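Local coordinates for putative ATP-dependent endonuclease of the OLD family (Thermus scotoductus, PDB 6P74), which degrades linear and supercoiled double-stranded DNA from the 5' to the 3' end with divalent metal ions, and also has DNA-stimulated ATPase activity, at residues P79-G83 and S84-T88; D171-K174 and Q175-Q179; A346-N349 and V350-R353; A441-E444 and T445-K448. All coordinates share one frame; numbering follows the deposited sequence.

Contact 1 (P79-G83 and S84-T88); sequences PYTQG and SFNIT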
loop_
_atom_site.group_PDB
_atom_site.type_symbol
_atom_site.label_atom_id
_atom_site.label_comp_id
_atom_site.label_asym_id
_atom_site.label_seq_id
_atom_site.Cartn_x
_atom_site.Cartn_y
_atom_site.Cartn_z
ATOM N N PRO A 79 23.895 22.242 3.647
ATOM C CA PRO A 79 22.686 22.983 4.023
ATOM C C PRO A 79 22.077 23.703 2.834
ATOM O O PRO A 79 22.751 24.037 1.853
ATOM C CB PRO A 79 23.191 23.978 5.075
ATOM C CG PRO A 79 24.529 23.419 5.522
ATOM C CD PRO A 79 25.095 22.785 4.302
ATOM N N TYR A 80 20.772 23.917 2.914
ATOM C CA TYR A 80 20.089 24.742 1.933
ATOM C C TYR A 80 20.066 26.184 2.439
ATOM O O TYR A 80 19.604 26.449 3.559
ATOM C CB TYR A 80 18.677 24.223 1.674
ATOM C CG TYR A 80 17.989 24.947 0.527
ATOM C CD1 TYR A 80 18.199 24.548 -0.785
ATOM C CD2 TYR A 80 17.145 26.029 0.755
ATOM C CE1 TYR A 80 17.583 25.185 -1.837
ATOM C CE2 TYR A 80 16.520 26.682 -0.303
ATOM C CZ TYR A 80 16.749 26.258 -1.599
ATOM O OH TYR A 80 16.143 26.880 -2.670
ATOM N N THR A 81 20.577 27.109 1.630
ATOM C CA THR A 81 20.572 28.521 1.998
ATOM C C THR A 81 19.296 29.180 1.485
ATOM O O THR A 81 19.061 29.224 0.272
ATOM C CB THR A 81 21.797 29.254 1.441
ATOM O OG1 THR A 81 22.990 28.701 1.997
ATOM C CG2 THR A 81 21.743 30.766 1.789
ATOM N N GLN A 82 18.488 29.716 2.401
ATOM C CA GLN A 82 17.356 30.569 2.043
ATOM C C GLN A 82 17.548 31.939 2.684
ATOM O O GLN A 82 17.368 32.095 3.895
ATOM C CB GLN A 82 16.028 29.955 2.475
ATOM C CG GLN A 82 14.841 30.741 1.918
ATOM C CD GLN A 82 13.856 29.846 1.218
ATOM O OE1 GLN A 82 14.205 29.111 0.284
ATOM N NE2 GLN A 82 12.618 29.871 1.683
ATOM N N GLY A 83 17.886 32.933 1.878
ATOM C CA GLY A 83 18.171 34.246 2.433
ATOM C C GLY A 83 19.261 34.182 3.486
ATOM O O GLY A 83 20.423 33.916 3.171
ATOM N N SER A 84 18.909 34.414 4.747
ATOM C CA SER A 84 19.877 34.365 5.831
ATOM C C SER A 84 19.789 33.074 6.634
ATOM O O SER A 84 20.456 32.951 7.663
ATOM C CB SER A 84 19.697 35.566 6.757
ATOM O OG SER A 84 18.405 35.539 7.331
ATOM N N PHE A 85 18.992 32.112 6.190
ATOM C CA PHE A 85 18.814 30.853 6.901
ATOM C C PHE A 85 19.544 29.729 6.183
ATOM O O PHE A 85 19.579 29.685 4.950
ATOM C CB PHE A 85 17.333 30.501 7.036
ATOM C CG PHE A 85 16.536 31.546 7.749
ATOM C CD1 PHE A 85 16.724 31.772 9.102
ATOM C CD2 PHE A 85 15.612 32.319 7.068
ATOM C CE1 PHE A 85 15.997 32.748 9.766
ATOM C CE2 PHE A 85 14.885 33.298 7.723
ATOM C CZ PHE A 85 15.076 33.512 9.074
ATOM N N ASN A 86 20.133 28.827 6.962
ATOM C CA ASN A 86 20.735 27.600 6.448
ATOM C C ASN A 86 19.975 26.420 7.040
ATOM O O ASN A 86 20.125 26.110 8.227
ATOM C CB ASN A 86 22.224 27.521 6.788
ATOM C CG ASN A 86 23.028 28.615 6.117
ATOM O OD1 ASN A 86 23.235 28.589 4.908
ATOM N ND2 ASN A 86 23.485 29.584 6.901
ATOM N N ILE A 87 19.171 25.773 6.219
ATOM C CA ILE A 87 18.357 24.646 6.649
ATOM C C ILE A 87 19.105 23.353 6.387
ATOM O O ILE A 87 19.668 23.157 5.302
ATOM C CB ILE A 87 17.007 24.647 5.914
ATOM C CG1 ILE A 87 16.270 25.963 6.173
ATOM C CG2 ILE A 87 16.205 23.400 6.301
ATOM C CD1 ILE A 87 16.308 26.408 7.626
ATOM N N THR A 88 19.091 22.454 7.369
ATOM C CA THR A 88 19.790 21.176 7.267
ATOM C C THR A 88 18.872 19.977 7.486
ATOM O O THR A 88 19.363 18.843 7.569
ATOM C CB THR A 88 20.964 21.129 8.257
ATOM O OG1 THR A 88 20.471 20.933 9.588
ATOM C CG2 THR A 88 21.756 22.439 8.213
#
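The Phe85 ring has the backbone O of Gln82 beside it at an oblique angle, 3.6 Å from CD2, and Ser84 OG over the centre of one face. CG of Phe85 lies anti to its own carbonyl carbon (chi1 -58°), which keeps the ring beside the turn. The Tyr80 ring has the Gln82 side-chain oxygen OE1 at its edge and in its plane.

A type II' turn from Gln82 to Phe85 reverses the chain. Gly83 suits its first corner, where phi is positive (56°). Two hydrogen-bonded pairs follow. In the first, Gln82 N gives to Phe85 O at 2.8 Å, and Phe85 N returns a bond to Gln82 O. In the second, Tyr80 N meets Ile87 O at 2.7 Å, and Ile87 N gives to Tyr80 O.

Thr81 and Asn86, a non-hydrogen-bonded pair, share one face of the hairpin. Their side chains run alongside, and Thr81 OG1 donates to Asn86 OD1 at 2.9 Å, a polar link fitting this exposed face. At the open end Pro79 CB rests 3.8 Å from the methyl CG2 of Thr88.

Tyr80, Gln82, Phe85 and Ile87 share the opposite face. Met129 of helix 127-132 touches Tyr80, Gln82 and Ile87, His132 meets the Tyr80 ring, and Tyr117 packs edge-to-face with Phe85. The hairpin of strands 79-82 and 85-97 thus belongs to the antiparallel sheet of the ATPase domain, Thr88 bonding through its backbone to Phe76 and Leu108 on the flanking strands.

Contact 2 (D171-K174 and Q175-Q179); sequences DNFK and QVYEQ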
loop_
_atom_site.group_PDB
_atom_site.type_symbol
_atom_site.label_atom_id
_atom_site.label_comp_id
_atom_site.label_asym_id
_atom_site.label_seq_id
_atom_site.Cartn_x
_atom_site.Cartn_y
_atom_site.Cartn_z
ATOM N N ASP A 171 9.149 23.012 -32.976
ATOM C CA ASP A 171 8.153 23.419 -33.962
ATOM C C ASP A 171 7.915 22.326 -34.995
ATOM O O ASP A 171 6.767 22.038 -35.354
ATOM C CB ASP A 171 8.586 24.713 -34.649
ATOM C CG ASP A 171 8.488 25.917 -33.736
ATOM O OD1 ASP A 171 7.810 25.820 -32.689
ATOM O OD2 ASP A 171 9.080 26.964 -34.076
ATOM N N ASN A 172 8.981 21.714 -35.496
ATOM C CA ASN A 172 8.782 20.642 -36.461
ATOM C C ASN A 172 8.057 19.465 -35.821
ATOM O O ASN A 172 7.161 18.866 -36.431
ATOM C CB ASN A 172 10.122 20.213 -37.054
ATOM C CG ASN A 172 10.055 20.049 -38.556
ATOM O OD1 ASN A 172 10.337 18.975 -39.088
ATOM N ND2 ASN A 172 9.651 21.114 -39.253
ATOM N N PHE A 173 8.410 19.136 -34.581
ATOM C CA PHE A 173 7.784 17.989 -33.937
ATOM C C PHE A 173 6.283 18.189 -33.769
ATOM O O PHE A 173 5.504 17.239 -33.909
ATOM C CB PHE A 173 8.428 17.710 -32.583
ATOM C CG PHE A 173 7.845 16.523 -31.906
ATOM C CD1 PHE A 173 8.342 15.254 -32.163
ATOM C CD2 PHE A 173 6.755 16.659 -31.056
ATOM C CE1 PHE A 173 7.787 14.149 -31.563
ATOM C CE2 PHE A 173 6.203 15.555 -30.450
ATOM C CZ PHE A 173 6.717 14.296 -30.703
ATOM N N LYS A 174 5.860 19.414 -33.445
ATOM C CA LYS A 174 4.435 19.680 -33.277
ATOM C C LYS A 174 3.657 19.351 -34.544
ATOM O O LYS A 174 2.580 18.751 -34.479
ATOM C CB LYS A 174 4.216 21.138 -32.872
ATOM C CG LYS A 174 2.818 21.678 -33.169
ATOM C CD LYS A 174 1.805 21.302 -32.088
ATOM C CE LYS A 174 1.813 22.290 -30.917
ATOM N NZ LYS A 174 0.960 21.840 -29.760
ATOM N N GLN A 175 4.191 19.713 -35.711
ATOM C CA GLN A 175 3.420 19.521 -36.934
ATOM C C GLN A 175 3.375 18.054 -37.340
ATOM O O GLN A 175 2.357 17.580 -37.860
ATOM C CB GLN A 175 3.983 20.371 -38.067
ATOM C CG GLN A 175 2.882 20.898 -38.972
ATOM C CD GLN A 175 3.275 20.957 -40.443
ATOM O OE1 GLN A 175 4.454 20.834 -40.799
ATOM N NE2 GLN A 175 2.279 21.144 -41.307
ATOM N N VAL A 176 4.468 17.316 -37.130
ATOM C CA VAL A 176 4.428 15.890 -37.436
ATOM C C VAL A 176 3.575 15.157 -36.410
ATOM O O VAL A 176 2.802 14.253 -36.753
ATOM C CB VAL A 176 5.845 15.307 -37.521
ATOM C CG1 VAL A 176 5.772 13.836 -37.900
ATOM C CG2 VAL A 176 6.671 16.082 -38.542
ATOM N N TYR A 177 3.681 15.546 -35.140
ATOM C CA TYR A 177 2.869 14.915 -34.103
ATOM C C TYR A 177 1.373 15.079 -34.390
ATOM O O TYR A 177 0.619 14.095 -34.390
ATOM C CB TYR A 177 3.236 15.486 -32.732
ATOM C CG TYR A 177 2.285 15.039 -31.653
ATOM C CD1 TYR A 177 2.434 13.787 -31.040
ATOM C CD2 TYR A 177 1.224 15.849 -31.259
ATOM C CE1 TYR A 177 1.563 13.371 -30.070
ATOM C CE2 TYR A 177 0.344 15.435 -30.282
ATOM C CZ TYR A 177 0.517 14.199 -29.690
ATOM O OH TYR A 177 -0.354 13.780 -28.718
ATOM N N GLU A 178 0.927 16.317 -34.647
ATOM C CA GLU A 178 -0.481 16.553 -34.975
ATOM C C GLU A 178 -0.896 15.785 -36.221
ATOM O O GLU A 178 -2.013 15.259 -36.298
ATOM C CB GLU A 178 -0.739 18.046 -35.179
ATOM C CG GLU A 178 -0.581 18.879 -33.922
ATOM C CD GLU A 178 -1.476 18.406 -32.788
ATOM O OE1 GLU A 178 -1.077 18.570 -31.614
ATOM O OE2 GLU A 178 -2.572 17.870 -33.073
ATOM N N GLN A 179 -0.015 15.733 -37.216
ATOM C CA GLN A 179 -0.280 14.948 -38.413
ATOM C C GLN A 179 -0.587 13.497 -38.062
ATOM O O GLN A 179 -1.477 12.876 -38.658
ATOM C CB GLN A 179 0.931 15.056 -39.345
ATOM C CG GLN A 179 0.778 14.498 -40.734
ATOM C CD GLN A 179 2.019 14.784 -41.572
ATOM O OE1 GLN A 179 2.562 15.889 -41.527
ATOM N NE2 GLN A 179 2.489 13.780 -42.319
#
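Asn172 O takes two backbone amides: Val176 N at 3.2 Å, in a nearly straight bond, and Gln175 N, a weak second bond. One residue on, Phe173 O receives Tyr177 N at 2.8 Å, and Lys174 O receives Glu178 N at 2.9 Å, the regular i to i+4 ladder of helix 170-184.

Side chains follow the same spacing. Phe173 and Tyr177 both have CG anti to the backbone N (chi1 -178° and 171°), which sends the two rings the same way along the helix, and CE2 of Phe173 touches Tyr177 CB at 3.7 Å. The ring planes are accordingly near parallel, 19° apart, but slid so far that they barely overlap. Large flat residues suit this buried side: Tyr177 reaches Phe221, giving its OH a backbone amide partner there, while Phe173 packs on Leu184 and Val176 on Ala180, both of the second subunit.

On the exposed side Lys174 and Glu178 lie alongside each other. The lysine chain folds at chi2 and chi3, setting CD 3.9 Å from Glu178 CG. NZ stays 4.3 Å from Glu178 OE1, beyond a salt bridge; the other oxygen, OE2, is salt-bridged to Arg185.

Apolar surface therefore serves the dimer interface within the dimerization domain, whereas the Lys174-Glu178 attraction is probably a looser electrostatic one.

Contact 3 (A346-N349 and V350-R353); sequences ALDN and VRNR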
loop_
_atom_site.group_PDB
_atom_site.type_symbol
_atom_site.label_atom_id
_atom_site.label_comp_id
_atom_site.label_asym_id
_atom_site.label_seq_id
_atom_site.Cartn_x
_atom_site.Cartn_y
_atom_site.Cartn_z
ATOM N N ALA A 346 38.249 0.633 14.277
ATOM C CA ALA A 346 38.724 -0.688 14.688
ATOM C C ALA A 346 38.305 -1.776 13.695
ATOM O O ALA A 346 39.114 -2.631 13.316
ATOM C CB ALA A 346 38.217 -1.020 16.090
ATOM N N LEU A 347 37.037 -1.772 13.272
ATOM C CA LEU A 347 36.611 -2.751 12.276
ATOM C C LEU A 347 37.337 -2.548 10.940
ATOM O O LEU A 347 37.654 -3.518 10.240
ATOM C CB LEU A 347 35.095 -2.689 12.093
ATOM C CG LEU A 347 34.501 -4.003 11.580
ATOM C CD1 LEU A 347 34.959 -5.171 12.477
ATOM C CD2 LEU A 347 32.991 -3.949 11.500
ATOM N N ASP A 348 37.619 -1.300 10.570
ATOM C CA ASP A 348 38.324 -1.054 9.315
ATOM C C ASP A 348 39.734 -1.625 9.367
ATOM O O ASP A 348 40.223 -2.197 8.382
ATOM C CB ASP A 348 38.354 0.454 9.010
ATOM C CG ASP A 348 39.201 0.796 7.776
ATOM O OD1 ASP A 348 38.799 0.458 6.635
ATOM O OD2 ASP A 348 40.282 1.399 7.952
ATOM N N ASN A 349 40.406 -1.477 10.509
ATOM C CA ASN A 349 41.704 -2.118 10.693
ATOM C C ASN A 349 41.602 -3.625 10.495
ATOM O O ASN A 349 42.481 -4.239 9.878
ATOM C CB ASN A 349 42.247 -1.793 12.081
ATOM C CG ASN A 349 43.576 -2.458 12.357
ATOM O OD1 ASN A 349 44.586 -2.087 11.766
ATOM N ND2 ASN A 349 43.588 -3.438 13.263
ATOM N N VAL A 350 40.527 -4.234 11.007
ATOM C CA VAL A 350 40.363 -5.677 10.883
ATOM C C VAL A 350 40.100 -6.035 9.434
ATOM O O VAL A 350 40.570 -7.059 8.940
ATOM C CB VAL A 350 39.232 -6.176 11.809
ATOM C CG1 VAL A 350 38.839 -7.583 11.444
ATOM C CG2 VAL A 350 39.656 -6.115 13.280
ATOM N N ARG A 351 39.367 -5.182 8.722
ATOM C CA ARG A 351 39.117 -5.440 7.312
ATOM C C ARG A 351 40.413 -5.408 6.512
ATOM O O ARG A 351 40.601 -6.212 5.593
ATOM C CB ARG A 351 38.107 -4.429 6.769
ATOM C CG ARG A 351 37.956 -4.473 5.259
ATOM C CD ARG A 351 36.817 -3.600 4.795
ATOM N NE ARG A 351 37.030 -2.208 5.186
ATOM C CZ ARG A 351 36.071 -1.282 5.237
ATOM N NH1 ARG A 351 34.808 -1.596 4.937
ATOM N NH2 ARG A 351 36.372 -0.037 5.604
ATOM N N ASN A 352 41.331 -4.504 6.869
ATOM C CA ASN A 352 42.605 -4.405 6.162
ATOM C C ASN A 352 43.500 -5.598 6.453
ATOM O O ASN A 352 44.175 -6.101 5.549
ATOM C CB ASN A 352 43.334 -3.114 6.541
ATOM C CG ASN A 352 42.647 -1.869 6.007
ATOM O OD1 ASN A 352 41.901 -1.911 5.016
ATOM N ND2 ASN A 352 42.896 -0.746 6.666
ATOM N N ARG A 353 43.558 -6.036 7.714
ATOM C CA ARG A 353 44.369 -7.205 8.032
ATOM C C ARG A 353 43.878 -8.417 7.268
ATOM O O ARG A 353 44.676 -9.281 6.889
ATOM C CB ARG A 353 44.353 -7.514 9.535
ATOM C CG ARG A 353 45.049 -6.513 10.424
ATOM C CD ARG A 353 44.565 -6.634 11.888
ATOM N NE ARG A 353 45.294 -7.633 12.666
ATOM C CZ ARG A 353 44.883 -8.889 12.863
ATOM N NH1 ARG A 353 43.726 -9.326 12.332
ATOM N NH2 ARG A 353 45.629 -9.713 13.607
#
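Asp348 and Arg351 make the charged interaction of this helical turn. NH2 of Arg351 donates to Asp348 OD1 at 2.7 Å and 165°, a hydrogen-bonded salt bridge. The oxygen lies in the guanidinium plane at its edge, but is itself met on its anti side, and the two planes stand 78° apart. Both CG atoms are anti to the backbone N, and a bend at chi3 (60°) brings the arginine head back to the carboxylate three residues earlier. Arg351 NH2 also forms a salt bridge with Glu321, while NH1 gives to the backbone O of Asn318, so the long cationic chain ties the helix to a neighbouring loop. A bound buffer molecule, HEPES, comes within about 3 Å of this side chain, nearest atoms.

Looser neighbours come next. Asn352 ND2 is 3.6 Å from Asp348 OD2, amide and carboxylate being turned steeply against each other. The CD methylene of Arg353 makes a van der Waals contact with Asn349 ND2 at 3.6 Å.

Backbone bonds hold the turn: Arg351 N to Leu347 O at 2.8 Å, Asn352 N to Asp348 O at 3.0 Å, and likewise Val350 to Ala346 and Arg353 to Asn349.

Apolar contact within the turn is slight, Leu347 CD1 standing 4.4 Å from Val350 CB. These branched residues look instead to another helix. Helix 341-355 of the ATPase domain lays Leu347 on Val418 and Val350 on Leu414, both of helix 409-422 in the Toprim domain, and Arg353 adds a salt bridge to Glu413 of that helix, so the contact lies at the junction of the two domains.

Contact 4 (A441-E444 and T445-K448); sequences ADEE and TRRK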
loop_
_atom_site.group_PDB
_atom_site.type_symbol
_atom_site.label_atom_id
_atom_site.label_comp_id
_atom_site.label_asym_id
_atom_site.label_seq_id
_atom_site.Cartn_x
_atom_site.Cartn_y
_atom_site.Cartn_z
ATOM N N ALA A 441 64.516 -31.435 15.316
ATOM C CA ALA A 441 64.603 -30.705 14.058
ATOM C C ALA A 441 65.793 -29.745 14.066
ATOM O O ALA A 441 66.468 -29.539 15.081
ATOM C CB ALA A 441 63.309 -29.939 13.780
ATOM N N ASP A 442 66.052 -29.146 12.909
ATOM C CA ASP A 442 67.144 -28.189 12.824
ATOM C C ASP A 442 66.725 -26.829 13.422
ATOM O O ASP A 442 65.545 -26.548 13.623
ATOM C CB ASP A 442 67.597 -28.035 11.367
ATOM C CG ASP A 442 66.798 -26.996 10.616
ATOM O OD1 ASP A 442 65.580 -27.206 10.429
ATOM O OD2 ASP A 442 67.397 -25.956 10.240
ATOM N N GLU A 443 67.727 -25.986 13.696
ATOM C CA GLU A 443 67.510 -24.673 14.308
ATOM C C GLU A 443 66.400 -23.875 13.602
ATOM O O GLU A 443 65.516 -23.320 14.262
ATOM C CB GLU A 443 68.841 -23.900 14.325
ATOM C CG GLU A 443 68.889 -22.637 15.215
ATOM C CD GLU A 443 68.250 -21.410 14.559
ATOM O OE1 GLU A 443 67.434 -20.745 15.240
ATOM O OE2 GLU A 443 68.554 -21.129 13.363
ATOM N N GLU A 444 66.407 -23.813 12.265
ATOM C CA GLU A 444 65.413 -22.969 11.591
ATOM C C GLU A 444 63.997 -23.511 11.782
ATOM O O GLU A 444 63.052 -22.744 11.987
ATOM C CB GLU A 444 65.745 -22.806 10.093
ATOM C CG GLU A 444 64.715 -21.921 9.296
ATOM C CD GLU A 444 65.211 -21.489 7.918
ATOM O OE1 GLU A 444 66.434 -21.217 7.760
ATOM O OE2 GLU A 444 64.373 -21.422 6.989
ATOM N N THR A 445 63.825 -24.823 11.742
ATOM C CA THR A 445 62.488 -25.372 11.917
ATOM C C THR A 445 61.981 -25.159 13.341
ATOM O O THR A 445 60.823 -24.782 13.535
ATOM C CB THR A 445 62.479 -26.859 11.540
ATOM O OG1 THR A 445 63.512 -27.524 12.261
ATOM C CG2 THR A 445 62.776 -27.018 10.078
ATOM N N ARG A 446 62.836 -25.376 14.349
ATOM C CA ARG A 446 62.423 -25.136 15.732
ATOM C C ARG A 446 62.037 -23.679 15.942
ATOM O O ARG A 446 60.972 -23.384 16.499
ATOM C CB ARG A 446 63.532 -25.547 16.704
ATOM C CG ARG A 446 63.900 -26.989 16.574
ATOM C CD ARG A 446 64.784 -27.503 17.699
ATOM N NE ARG A 446 65.843 -26.586 18.120
ATOM C CZ ARG A 446 67.088 -26.603 17.657
ATOM N NH1 ARG A 446 67.454 -27.475 16.727
ATOM N NH2 ARG A 446 67.975 -25.739 18.125
ATOM N N ARG A 447 62.893 -22.752 15.486
ATOM C CA ARG A 447 62.607 -21.327 15.635
ATOM C C ARG A 447 61.318 -20.954 14.907
ATOM O O ARG A 447 60.468 -20.258 15.467
ATOM C CB ARG A 447 63.799 -20.485 15.149
ATOM C CG ARG A 447 63.493 -18.978 14.941
ATOM C CD ARG A 447 64.744 -18.160 14.794
ATOM N NE ARG A 447 65.718 -18.851 13.936
ATOM C CZ ARG A 447 65.697 -18.846 12.604
ATOM N NH1 ARG A 447 64.751 -18.168 11.971
ATOM N NH2 ARG A 447 66.608 -19.529 11.913
ATOM N N LYS A 448 61.120 -21.468 13.686
ATOM C CA LYS A 448 59.903 -21.127 12.950
ATOM C C LYS A 448 58.663 -21.725 13.598
ATOM O O LYS A 448 57.616 -21.076 13.633
ATOM C CB LYS A 448 60.012 -21.565 11.495
ATOM C CG LYS A 448 60.695 -20.504 10.666
ATOM C CD LYS A 448 60.894 -20.919 9.225
ATOM C CE LYS A 448 61.650 -19.835 8.497
ATOM N NZ LYS A 448 62.009 -20.238 7.122
#
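Glu443 and Arg447 form the first of two salt bridges, each joining residues four apart, about one helical turn. The arginine grips side-on, NE to OE1 at 2.9 Å and NH2 to OE2 at 2.9 Å, the latter almost straight at 176°. Carboxylate and guanidinium are nearly coplanar, 26° apart, and both oxygens are met on their syn sides. This pairing fixes the rotation of both groups. Glu444 and Lys448 make the second bridge, their chains running alongside; NZ comes to OE2 at 2.6 Å from above the carboxylate plane.

Helix 443-467, which in the Toprim domain connects the neighbouring parallel strands 426-431 and 472-475 in a beta-alpha-beta crossover, starts here. Asp442 is its N-cap, a position where a short acidic side chain can fold over onto the amides of the first turn that follows it: OD2 accepts weakly from Glu444 N, and OD1 from Thr445 N, although the place of OD1 is less certain.

Backbone bonds take over with Arg446 N to Asp442 O at 3.0 Å, then Arg447 N to Glu443 O and Lys448 N to Glu444 O.

Arg446 folds the other way, toward the residues just before the helix. A bend at chi3 (-41°) lets NH1 donate a hydrogen bond to Ala441 O at 2.8 Å, the acceptor lying at the edge of the guanidinium and in its plane. Glu443 CA covers one face of that group, toward the rim, and the arginine side chain also packs on Ile437 and Glu439.

Overall arrangement
The four contacts follow one another along the chain without touching. Contact 1, a hairpin in the antiparallel sheet, and contact 3, in helix 341-355, belong to the N- and C-terminal parts of the ATPase domain, with centres about 38 Å apart. Contact 2 lies in the dimerization domain inserted between those parts, and contact 4 at the start of helix 443-467 in the Toprim domain. Contacts 3 and 4 are the closest pair, about 32 Å between centres; contacts 2 and 4 are about 88 Å apart, on opposite sides of the chain's centre. That spread matches an elongated subunit whose nuclease domain faces away from the region that makes the dimer.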